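Sqt1 (Chaetomium thermophilum, PDB 4ZOY) probably acts as a dedicated WD40-propeller chaperone that captures a nascent ribosomal protein during its synthesis, in the service of ribosome assembly. Local coordinates at residues 14-20 with 472-478; 370-374 with 399-405; 378-384 with 460-466. All coordinates share one frame; numbering follows the deposited sequence.

In the fold
The eight four-stranded antiparallel sheets form a WD40 beta-propeller, and all three contacts gather at its seventh and eighth blades and the seam to the first. Contact 1 joins the last blade to the first, beside the place where strand 9-11 completes the sheet of strands 457-461, 468-473 and 478-482. Contact 2 sits at an end of the seventh blade, and contact 3 joins the innermost strands 376-381 and 457-461. Contacts 1 and 3 share the last sheet, contacts 2 and 3 the seventh; centres lie about 16 to 20 Å apart. Along the chain 14-20 comes first and 472-478 last, with contacts 2 and 3 interleaved between them, so the ring's closure unites distant sequence.

Contact 1: residues 14-20 with 472-478; sequences HKDSVFA and VGDDAVV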
loop_
_atom_site.group_PDB
_atom_site.type_symbol
_atom_site.label_atom_id
_atom_site.label_comp_id
_atom_site.label_asym_id
_atom_site.label_seq_id
_atom_site.Cartn_x
_atom_site.Cartn_y
_atom_site.Cartn_z
ATOM N N HIS A 14 -20.185 6.255 2.915
ATOM C CA HIS A 14 -19.286 7.406 2.981
ATOM C C HIS A 14 -19.899 8.603 2.264
ATOM O O HIS A 14 -20.488 8.458 1.200
ATOM C CB HIS A 14 -17.924 7.075 2.360
ATOM C CG HIS A 14 -17.140 6.053 3.123
ATOM N ND1 HIS A 14 -16.310 6.389 4.173
ATOM C CD2 HIS A 14 -17.042 4.710 2.981
ATOM C CE1 HIS A 14 -15.742 5.296 4.649
ATOM N NE2 HIS A 14 -16.165 4.262 3.940
ATOM N N LYS A 15 -19.757 9.794 2.839
ATOM C CA LYS A 15 -20.355 10.972 2.216
ATOM C C LYS A 15 -19.452 11.581 1.157
ATOM O O LYS A 15 -19.908 12.313 0.280
ATOM C CB LYS A 15 -20.698 12.027 3.266
ATOM C CG LYS A 15 -21.719 11.553 4.285
ATOM C CD LYS A 15 -22.051 12.646 5.284
ATOM C CE LYS A 15 -23.107 12.183 6.270
ATOM N NZ LYS A 15 -23.410 13.246 7.265
ATOM N N ASP A 16 -18.159 11.285 1.231
ATOM C CA ASP A 16 -17.240 11.796 0.234
ATOM C C ASP A 16 -16.090 10.803 0.072
ATOM O O ASP A 16 -16.216 9.651 0.482
ATOM C CB ASP A 16 -16.729 13.195 0.623
ATOM C CG ASP A 16 -16.436 14.066 -0.582
ATOM O OD1 ASP A 16 -16.256 13.556 -1.711
ATOM O OD2 ASP A 16 -16.384 15.305 -0.421
ATOM N N SER A 17 -15.000 11.265 -0.536
ATOM C CA SER A 17 -13.858 10.431 -0.920
ATOM C C SER A 17 -13.506 9.347 0.078
ATOM O O SER A 17 -13.319 9.612 1.264
ATOM C CB SER A 17 -12.622 11.301 -1.119
ATOM O OG SER A 17 -12.879 12.378 -2.004
ATOM N N VAL A 18 -13.399 8.121 -0.424
ATOM C CA VAL A 18 -12.952 7.000 0.391
ATOM C C VAL A 18 -11.470 6.768 0.075
ATOM O O VAL A 18 -11.129 6.231 -0.983
ATOM C CB VAL A 18 -13.780 5.721 0.136
ATOM C CG1 VAL A 18 -13.622 4.771 1.309
ATOM C CG2 VAL A 18 -15.274 6.063 -0.039
ATOM N N PHE A 19 -10.606 7.208 0.992
ATOM C CA PHE A 19 -9.163 7.252 0.749
ATOM C C PHE A 19 -8.433 5.976 1.107
ATOM O O PHE A 19 -7.357 5.713 0.566
ATOM C CB PHE A 19 -8.513 8.386 1.549
ATOM C CG PHE A 19 -8.886 9.765 1.083
ATOM C CD1 PHE A 19 -8.618 10.174 -0.208
ATOM C CD2 PHE A 19 -9.458 10.666 1.962
ATOM C CE1 PHE A 19 -8.944 11.461 -0.626
ATOM C CE2 PHE A 19 -9.782 11.948 1.551
ATOM C CZ PHE A 19 -9.527 12.339 0.258
ATOM N N ALA A 20 -8.989 5.211 2.041
ATOM C CA ALA A 20 -8.241 4.122 2.660
ATOM C C ALA A 20 -9.049 2.853 2.793
ATOM O O ALA A 20 -10.285 2.893 2.954
ATOM C CB ALA A 20 -7.740 4.561 4.032
ATOM N N VAL A 472 -12.104 1.322 -3.126
ATOM C CA VAL A 472 -12.538 2.585 -2.535
ATOM C C VAL A 472 -12.362 3.677 -3.584
ATOM O O VAL A 472 -11.346 3.749 -4.291
ATOM C CB VAL A 472 -11.770 2.925 -1.227
ATOM C CG1 VAL A 472 -12.130 1.939 -0.129
ATOM C CG2 VAL A 472 -10.247 2.968 -1.448
ATOM N N GLY A 473 -13.391 4.511 -3.730
ATOM C CA GLY A 473 -13.380 5.515 -4.781
ATOM C C GLY A 473 -13.471 6.968 -4.334
ATOM O O GLY A 473 -13.994 7.293 -3.262
ATOM N N ASP A 474 -12.992 7.855 -5.197
ATOM C CA ASP A 474 -13.104 9.283 -4.928
ATOM C C ASP A 474 -14.547 9.735 -5.115
ATOM O O ASP A 474 -14.900 10.841 -4.692
ATOM C CB ASP A 474 -12.183 10.085 -5.842
ATOM C CG ASP A 474 -11.872 11.459 -5.288
ATOM O OD1 ASP A 474 -11.590 11.564 -4.080
ATOM O OD2 ASP A 474 -11.898 12.432 -6.071
ATOM N N ASP A 475 -15.350 8.874 -5.744
ATOM C CA ASP A 475 -16.790 9.101 -5.916
ATOM C C ASP A 475 -17.612 8.651 -4.703
ATOM O O ASP A 475 -18.833 8.523 -4.799
ATOM C CB ASP A 475 -17.286 8.396 -7.192
ATOM C CG ASP A 475 -16.877 6.927 -7.282
ATOM O OD1 ASP A 475 -16.137 6.426 -6.407
ATOM O OD2 ASP A 475 -17.306 6.270 -8.254
ATOM N N ALA A 476 -16.937 8.386 -3.582
ATOM C CA ALA A 476 -17.565 8.101 -2.282
ATOM C C ALA A 476 -18.267 6.757 -2.238
ATOM O O ALA A 476 -19.159 6.542 -1.410
ATOM C CB ALA A 476 -18.559 9.228 -1.884
ATOM N N VAL A 477 -17.850 5.843 -3.110
ATOM C CA VAL A 477 -18.450 4.517 -3.150
ATOM C C VAL A 477 -17.376 3.453 -2.943
ATOM O O VAL A 477 -16.207 3.656 -3.288
ATOM C CB VAL A 477 -19.182 4.263 -4.484
ATOM C CG1 VAL A 477 -20.123 3.068 -4.365
ATOM C CG2 VAL A 477 -19.967 5.501 -4.910
ATOM N N VAL A 478 -17.810 2.349 -2.349
ATOM C CA VAL A 478 -17.029 1.128 -2.143
ATOM C C VAL A 478 -17.687 0.032 -2.965
ATOM O O VAL A 478 -18.893 -0.194 -2.823
ATOM C CB VAL A 478 -17.003 0.732 -0.663
ATOM C CG1 VAL A 478 -16.283 -0.599 -0.450
ATOM C CG2 VAL A 478 -16.371 1.848 0.193
HETATM O O HOH W 1 -19.232 4.617 0.582
HETATM O O HOH W 2 -16.946 12.654 -4.331
#
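At the closing seam of the WD40 propeller, V18 on the innermost strand of the first blade meets V472 and the turn that follows strand 468-473 in the last blade. The segment 14-20 leaves strand 9-11, which completes that last sheet, and crosses to strand 18-23, so the seam lies directly beside the propeller's "velcro" closure. The backbone evidence is one straight bond: V18 N donates to G473 O at 3.0 Å, with 169° at the hydrogen. G473 O is gripped twice, because A476 N reaches it from the opposite face of the carbonyl plane and closes a type I beta turn.

S17 OG donates to D474 OD1 at 2.6 Å, coming in from above the carboxylate plane. The D474 CA-CB bond leads away from 14-20, but CG is set anti to the backbone N (chi1 -159°), which brings the carboxylate back to S17. Next to it, A476 CB packs on D16 O at 3.4 Å. A water donates to D16 OD1 and to the backbone O of D474, tying the D16 carboxylate to the turn.

The apolar side is built by valines. V18 and V472 cross at about a right angle, V18 CG1 lying 3.5 Å from V472 CG1. V18 O is buried here without a polar partner. V18 CG1 also lies 3.7 Å above one face of the H14 ring, toward its rim. That ring is fixed by T33, bonded to NE2, and by Y48, packed edge-to-face. Within the turn, D475 OD1 bonds H448 ND1, as the turn aspartate of a WD40 repeat does. A second water closes the seam, accepting from H14 N and donating to A476 O at 2.8 Å.

Contact 2: residues 370-374 with 399-405; sequences AHAED and GMDGVVR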
loop_
_atom_site.group_PDB
_atom_site.type_symbol
_atom_site.label_atom_id
_atom_site.label_comp_id
_atom_site.label_asym_id
_atom_site.label_seq_id
_atom_site.Cartn_x
_atom_site.Cartn_y
_atom_site.Cartn_z
ATOM N N ALA A 370 -2.515 1.729 -19.732
ATOM C CA ALA A 370 -3.094 0.722 -18.854
ATOM C C ALA A 370 -4.335 1.267 -18.155
ATOM O O ALA A 370 -5.308 0.537 -17.946
ATOM C CB ALA A 370 -2.063 0.262 -17.820
ATOM N N HIS A 371 -4.296 2.552 -17.809
ATOM C CA HIS A 371 -5.490 3.222 -17.313
ATOM C C HIS A 371 -5.731 4.495 -18.113
ATOM O O HIS A 371 -5.917 5.586 -17.561
ATOM C CB HIS A 371 -5.369 3.478 -15.812
ATOM C CG HIS A 371 -5.524 2.222 -15.016
ATOM N ND1 HIS A 371 -6.743 1.772 -14.556
ATOM C CD2 HIS A 371 -4.621 1.271 -14.672
ATOM C CE1 HIS A 371 -6.588 0.605 -13.958
ATOM N NE2 HIS A 371 -5.307 0.279 -14.014
ATOM N N ALA A 372 -5.748 4.311 -19.432
ATOM C CA ALA A 372 -5.839 5.414 -20.383
ATOM C C ALA A 372 -4.752 6.446 -20.081
ATOM O O ALA A 372 -3.593 6.078 -19.903
ATOM C CB ALA A 372 -7.231 6.037 -20.344
ATOM N N GLU A 373 -5.103 7.723 -20.009
ATOM C CA GLU A 373 -4.124 8.745 -19.660
ATOM C C GLU A 373 -4.348 9.256 -18.239
ATOM O O GLU A 373 -3.867 10.331 -17.873
ATOM C CB GLU A 373 -4.163 9.907 -20.662
ATOM C CG GLU A 373 -3.591 9.559 -22.044
ATOM C CD GLU A 373 -4.433 8.553 -22.811
ATOM O OE1 GLU A 373 -5.608 8.867 -23.108
ATOM O OE2 GLU A 373 -3.924 7.449 -23.117
ATOM N N ASP A 374 -5.078 8.476 -17.443
ATOM C CA ASP A 374 -5.358 8.816 -16.052
ATOM C C ASP A 374 -4.371 8.102 -15.135
ATOM O O ASP A 374 -3.877 7.033 -15.479
ATOM C CB ASP A 374 -6.792 8.431 -15.671
ATOM C CG ASP A 374 -7.833 9.079 -16.571
ATOM O OD1 ASP A 374 -7.986 10.312 -16.492
ATOM O OD2 ASP A 374 -8.499 8.348 -17.342
ATOM N N GLY A 399 -7.039 2.742 -11.249
ATOM C CA GLY A 399 -6.670 4.035 -11.779
ATOM C C GLY A 399 -7.753 5.074 -11.665
ATOM O O GLY A 399 -8.910 4.781 -11.337
ATOM N N MET A 400 -7.362 6.306 -11.953
ATOM C CA MET A 400 -8.300 7.410 -11.919
ATOM C C MET A 400 -9.226 7.415 -13.129
ATOM O O MET A 400 -10.055 8.313 -13.267
ATOM C CB MET A 400 -7.548 8.730 -11.809
ATOM C CG MET A 400 -6.867 8.911 -10.463
ATOM S SD MET A 400 -8.035 8.914 -9.083
ATOM C CE MET A 400 -8.857 10.482 -9.306
ATOM N N ASP A 401 -9.107 6.412 -13.992
ATOM C CA ASP A 401 -10.101 6.227 -15.042
ATOM C C ASP A 401 -11.342 5.524 -14.486
ATOM O O ASP A 401 -12.333 5.364 -15.184
ATOM C CB ASP A 401 -9.505 5.461 -16.246
ATOM C CG ASP A 401 -9.015 4.066 -15.899
ATOM O OD1 ASP A 401 -8.897 3.737 -14.702
ATOM O OD2 ASP A 401 -8.755 3.318 -16.857
ATOM N N GLY A 402 -11.282 5.112 -13.222
ATOM C CA GLY A 402 -12.411 4.466 -12.579
ATOM C C GLY A 402 -12.482 2.967 -12.797
ATOM O O GLY A 402 -13.492 2.345 -12.468
ATOM N N VAL A 403 -11.405 2.385 -13.320
ATOM C CA VAL A 403 -11.402 0.967 -13.670
ATOM C C VAL A 403 -10.352 0.199 -12.868
ATOM O O VAL A 403 -9.298 0.744 -12.520
ATOM C CB VAL A 403 -11.155 0.774 -15.180
ATOM C CG1 VAL A 403 -11.327 -0.676 -15.581
ATOM C CG2 VAL A 403 -12.128 1.655 -15.983
ATOM N N VAL A 404 -10.678 -1.045 -12.531
ATOM C CA VAL A 404 -9.718 -1.987 -11.959
ATOM C C VAL A 404 -9.394 -3.005 -13.036
ATOM O O VAL A 404 -10.284 -3.486 -13.737
ATOM C CB VAL A 404 -10.276 -2.693 -10.711
ATOM C CG1 VAL A 404 -9.228 -3.642 -10.117
ATOM C CG2 VAL A 404 -10.724 -1.674 -9.687
ATOM N N ARG A 405 -8.115 -3.321 -13.199
ATOM C CA ARG A 405 -7.714 -4.269 -14.228
ATOM C C ARG A 405 -6.793 -5.334 -13.675
ATOM O O ARG A 405 -6.152 -5.140 -12.648
ATOM C CB ARG A 405 -7.041 -3.542 -15.398
ATOM C CG ARG A 405 -8.001 -2.662 -16.189
ATOM C CD ARG A 405 -7.445 -2.155 -17.509
ATOM N NE ARG A 405 -8.533 -1.516 -18.252
ATOM C CZ ARG A 405 -8.829 -0.225 -18.169
ATOM N NH1 ARG A 405 -8.102 0.589 -17.419
ATOM N NH2 ARG A 405 -9.866 0.262 -18.848
#
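D401 OD1 is gripped by two donors, H371 ND1 across the contact and V403 N two residues further along its own chain. This is the histidine-aspartate pairing of a WD40 blade: the histidine lies in the loop leading into the innermost strand, the aspartate in the tight turn between strands 394-399 and 404-408. H371 ND1 reaches OD1 at 2.9 Å, with 159° at the hydrogen, in the plane of its own ring, on the syn side of the carboxylate but 28° out of the carboxylate plane. V403 N comes from the opposite face of the carboxylate plane, at 3.2 Å, making an Asx turn. D401 CG sits between the backbone N and the carbonyl carbon (chi1 61°), a setting that brings the carboxylate back over its own turn.

The other oxygen is held as well. R405 NH1 forms a salt bridge with D401 OD2 at 2.9 Å, in the guanidinium plane and on the syn lone pair. With both oxygens engaged, the carboxylate's rotation is fixed, and the arginine would probably favour its negative charge. R405 NE turns to E444, and V403 CG1 lies over the centre of the guanidinium face.

The far side of the imidazole is bonded through NE2 to S397, extending the histidine-aspartate pair to the neighbouring strand. G399 CA packs over the ring face, 4.0 Å from its centroid. A CB on this glycine would fall 2.5 Å from H371 ND1, a clash consistent with glycine at this position.

Within 370-374, D374 N bonds back to H371 O in a type II' turn. D374 then leans on the aspartate turn: its OD1 is taken by Q452, while its OD2 touches D401 CB at 3.2 Å.

Contact 3: residues 378-384 with 460-466; sequences KVEFVKS and FVQGETG
K378 slants across one face of the F460 ring, so that the innermost strands of the seventh and eighth propeller blades are joined here largely through side chains rather than by strand pairing. Its CD stands 3.7 Å above the ring plane, toward the rim. The chain is extended throughout, which carries NZ beyond CD to a cation-pi position 8° off the ring normal. From there NZ donates to F460 O at 2.8 Å, nearly in line with the carbonyl bond, and it has a weak salt bridge to E380 OE1.

E380 and Q462 run past each other in opposite directions, their carboxylate and amide planes 37° apart. Q462 NE2 uses its amide plane twice, giving to E380 OE2 at 2.9 Å and to E380 O at 3.2 Å. The second acceptor is met from well above its carbonyl plane. At the other end of the amide, OE1 bonds T396 of strand 394-399 and touches V382 CG2, the V382 and Q462 side chains crossing at about a right angle. A leucine in place of Q462 would probably leave E380 O and OE2 without this shared donor and T396 without its amide partner, so that the E380 carboxylate is less firmly held.

Farther out, K383 crosses E464 and closes a salt bridge, NZ to OE2 at 2.9 Å, while S384 N bonds E464 O at 2.8 Å. K383-E464 is the one lysine-glutamate pair spanning the segments, K378-E380 lying within one strand. With the buried Q462 amide, the interface relies on directional polar bonds as much as on packing.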
loop_
_atom_site.group_PDB
_atom_site.type_symbol
_atom_site.label_atom_id
_atom_site.label_comp_id
_atom_site.label_asym_id
_atom_site.label_seq_id
_atom_site.Cartn_x
_atom_site.Cartn_y
_atom_site.Cartn_z
ATOM N N LYS A 378 -2.545 2.331 -7.956
ATOM C CA LYS A 378 -2.008 1.195 -7.224
ATOM C C LYS A 378 -1.837 0.002 -8.127
ATOM O O LYS A 378 -2.705 -0.286 -8.947
ATOM C CB LYS A 378 -2.939 0.834 -6.058
ATOM C CG LYS A 378 -2.477 -0.380 -5.252
ATOM C CD LYS A 378 -3.377 -0.622 -4.049
ATOM C CE LYS A 378 -3.038 -1.935 -3.357
ATOM N NZ LYS A 378 -3.662 -2.024 -2.004
ATOM N N VAL A 379 -0.716 -0.693 -7.964
ATOM C CA VAL A 379 -0.513 -2.006 -8.563
ATOM C C VAL A 379 -0.148 -2.975 -7.450
ATOM O O VAL A 379 0.551 -2.615 -6.485
ATOM C CB VAL A 379 0.584 -2.010 -9.652
ATOM C CG1 VAL A 379 0.242 -1.042 -10.769
ATOM C CG2 VAL A 379 1.987 -1.689 -9.069
ATOM N N GLU A 380 -0.629 -4.208 -7.569
ATOM C CA GLU A 380 -0.386 -5.209 -6.521
ATOM C C GLU A 380 -0.511 -6.609 -7.089
ATOM O O GLU A 380 -1.512 -6.928 -7.745
ATOM C CB GLU A 380 -1.358 -5.024 -5.353
ATOM C CG GLU A 380 -1.086 -5.972 -4.183
ATOM C CD GLU A 380 -2.152 -5.869 -3.116
ATOM O OE1 GLU A 380 -2.075 -4.952 -2.261
ATOM O OE2 GLU A 380 -3.074 -6.701 -3.134
ATOM N N PHE A 381 0.501 -7.447 -6.851
ATOM C CA PHE A 381 0.459 -8.820 -7.341
ATOM C C PHE A 381 -0.497 -9.671 -6.538
ATOM O O PHE A 381 -0.601 -9.534 -5.315
ATOM C CB PHE A 381 1.852 -9.453 -7.300
ATOM C CG PHE A 381 2.757 -8.968 -8.380
ATOM C CD1 PHE A 381 2.794 -9.605 -9.609
ATOM C CD2 PHE A 381 3.573 -7.862 -8.176
ATOM C CE1 PHE A 381 3.633 -9.153 -10.629
ATOM C CE2 PHE A 381 4.408 -7.404 -9.187
ATOM C CZ PHE A 381 4.440 -8.045 -10.412
ATOM N N VAL A 382 -1.194 -10.557 -7.242
ATOM C CA VAL A 382 -1.994 -11.589 -6.591
ATOM C C VAL A 382 -1.048 -12.595 -5.928
ATOM O O VAL A 382 -0.171 -13.157 -6.585
ATOM C CB VAL A 382 -2.915 -12.311 -7.592
ATOM C CG1 VAL A 382 -3.737 -13.381 -6.877
ATOM C CG2 VAL A 382 -3.820 -11.311 -8.298
ATOM N N LYS A 383 -1.248 -12.819 -4.638
ATOM C CA LYS A 383 -0.321 -13.655 -3.867
ATOM C C LYS A 383 -0.453 -15.134 -4.192
ATOM O O LYS A 383 0.551 -15.836 -4.359
ATOM C CB LYS A 383 -0.533 -13.420 -2.372
ATOM C CG LYS A 383 -0.149 -12.006 -1.952
ATOM C CD LYS A 383 0.134 -11.893 -0.460
ATOM C CE LYS A 383 -1.106 -11.517 0.318
ATOM N NZ LYS A 383 -0.779 -11.257 1.755
ATOM N N SER A 384 -1.687 -15.607 -4.287
ATOM C CA SER A 384 -1.932 -17.026 -4.504
ATOM C C SER A 384 -3.050 -17.225 -5.505
ATOM O O SER A 384 -4.161 -17.572 -5.117
ATOM C CB SER A 384 -2.284 -17.711 -3.190
ATOM O OG SER A 384 -1.254 -17.546 -2.233
ATOM N N PHE A 460 -7.602 -0.506 -3.290
ATOM C CA PHE A 460 -8.309 -1.772 -3.269
ATOM C C PHE A 460 -7.589 -2.779 -2.384
ATOM O O PHE A 460 -6.405 -2.628 -2.071
ATOM C CB PHE A 460 -8.482 -2.355 -4.688
ATOM C CG PHE A 460 -7.193 -2.733 -5.362
ATOM C CD1 PHE A 460 -6.648 -3.994 -5.173
ATOM C CD2 PHE A 460 -6.541 -1.839 -6.190
ATOM C CE1 PHE A 460 -5.451 -4.354 -5.780
ATOM C CE2 PHE A 460 -5.351 -2.186 -6.806
ATOM C CZ PHE A 460 -4.809 -3.451 -6.598
ATOM N N VAL A 461 -8.334 -3.791 -1.968
ATOM C CA VAL A 461 -7.748 -5.017 -1.441
ATOM C C VAL A 461 -8.291 -6.195 -2.238
ATOM O O VAL A 461 -9.357 -6.104 -2.851
ATOM C CB VAL A 461 -8.055 -5.211 0.055
ATOM C CG1 VAL A 461 -7.387 -4.121 0.898
ATOM C CG2 VAL A 461 -9.571 -5.237 0.307
ATOM N N GLN A 462 -7.568 -7.311 -2.234
ATOM C CA GLN A 462 -7.963 -8.447 -3.058
ATOM C C GLN A 462 -7.704 -9.788 -2.382
ATOM O O GLN A 462 -7.738 -10.828 -3.045
ATOM C CB GLN A 462 -7.244 -8.407 -4.408
ATOM C CG GLN A 462 -5.712 -8.480 -4.315
ATOM C CD GLN A 462 -5.036 -8.398 -5.669
ATOM O OE1 GLN A 462 -5.631 -8.719 -6.703
ATOM N NE2 GLN A 462 -3.782 -7.958 -5.676
ATOM N N GLY A 463 -7.454 -9.769 -1.081
ATOM C CA GLY A 463 -7.264 -11.010 -0.339
ATOM C C GLY A 463 -6.037 -11.772 -0.787
ATOM O O GLY A 463 -5.185 -11.234 -1.467
ATOM N N GLU A 464 -5.957 -13.041 -0.417
ATOM C CA GLU A 464 -4.819 -13.864 -0.811
ATOM C C GLU A 464 -4.917 -14.351 -2.252
ATOM O O GLU A 464 -3.908 -14.457 -2.948
ATOM C CB GLU A 464 -4.693 -15.067 0.126
ATOM C CG GLU A 464 -4.211 -14.715 1.522
ATOM C CD GLU A 464 -2.746 -14.342 1.548
ATOM O OE1 GLU A 464 -1.999 -14.815 0.667
ATOM O OE2 GLU A 464 -2.346 -13.567 2.442
ATOM N N THR A 465 -6.132 -14.628 -2.710
ATOM C CA THR A 465 -6.307 -15.280 -4.003
ATOM C C THR A 465 -6.678 -14.353 -5.137
ATOM O O THR A 465 -6.696 -14.771 -6.286
ATOM C CB THR A 465 -7.398 -16.355 -3.948
ATOM O OG1 THR A 465 -8.655 -15.729 -3.659
ATOM C CG2 THR A 465 -7.078 -17.409 -2.878
ATOM N N GLY A 466 -7.010 -13.102 -4.824
ATOM C CA GLY A 466 -7.434 -12.172 -5.856
ATOM C C GLY A 466 -8.853 -12.367 -6.368
ATOM O O GLY A 466 -9.278 -11.688 -7.296
HETATM O O HOH W 3 -5.338 0.397 -1.595
HETATM O O HOH W 4 -4.926 -6.850 -1.188
HETATM O O HOH W 5 -3.309 -11.191 -3.442
#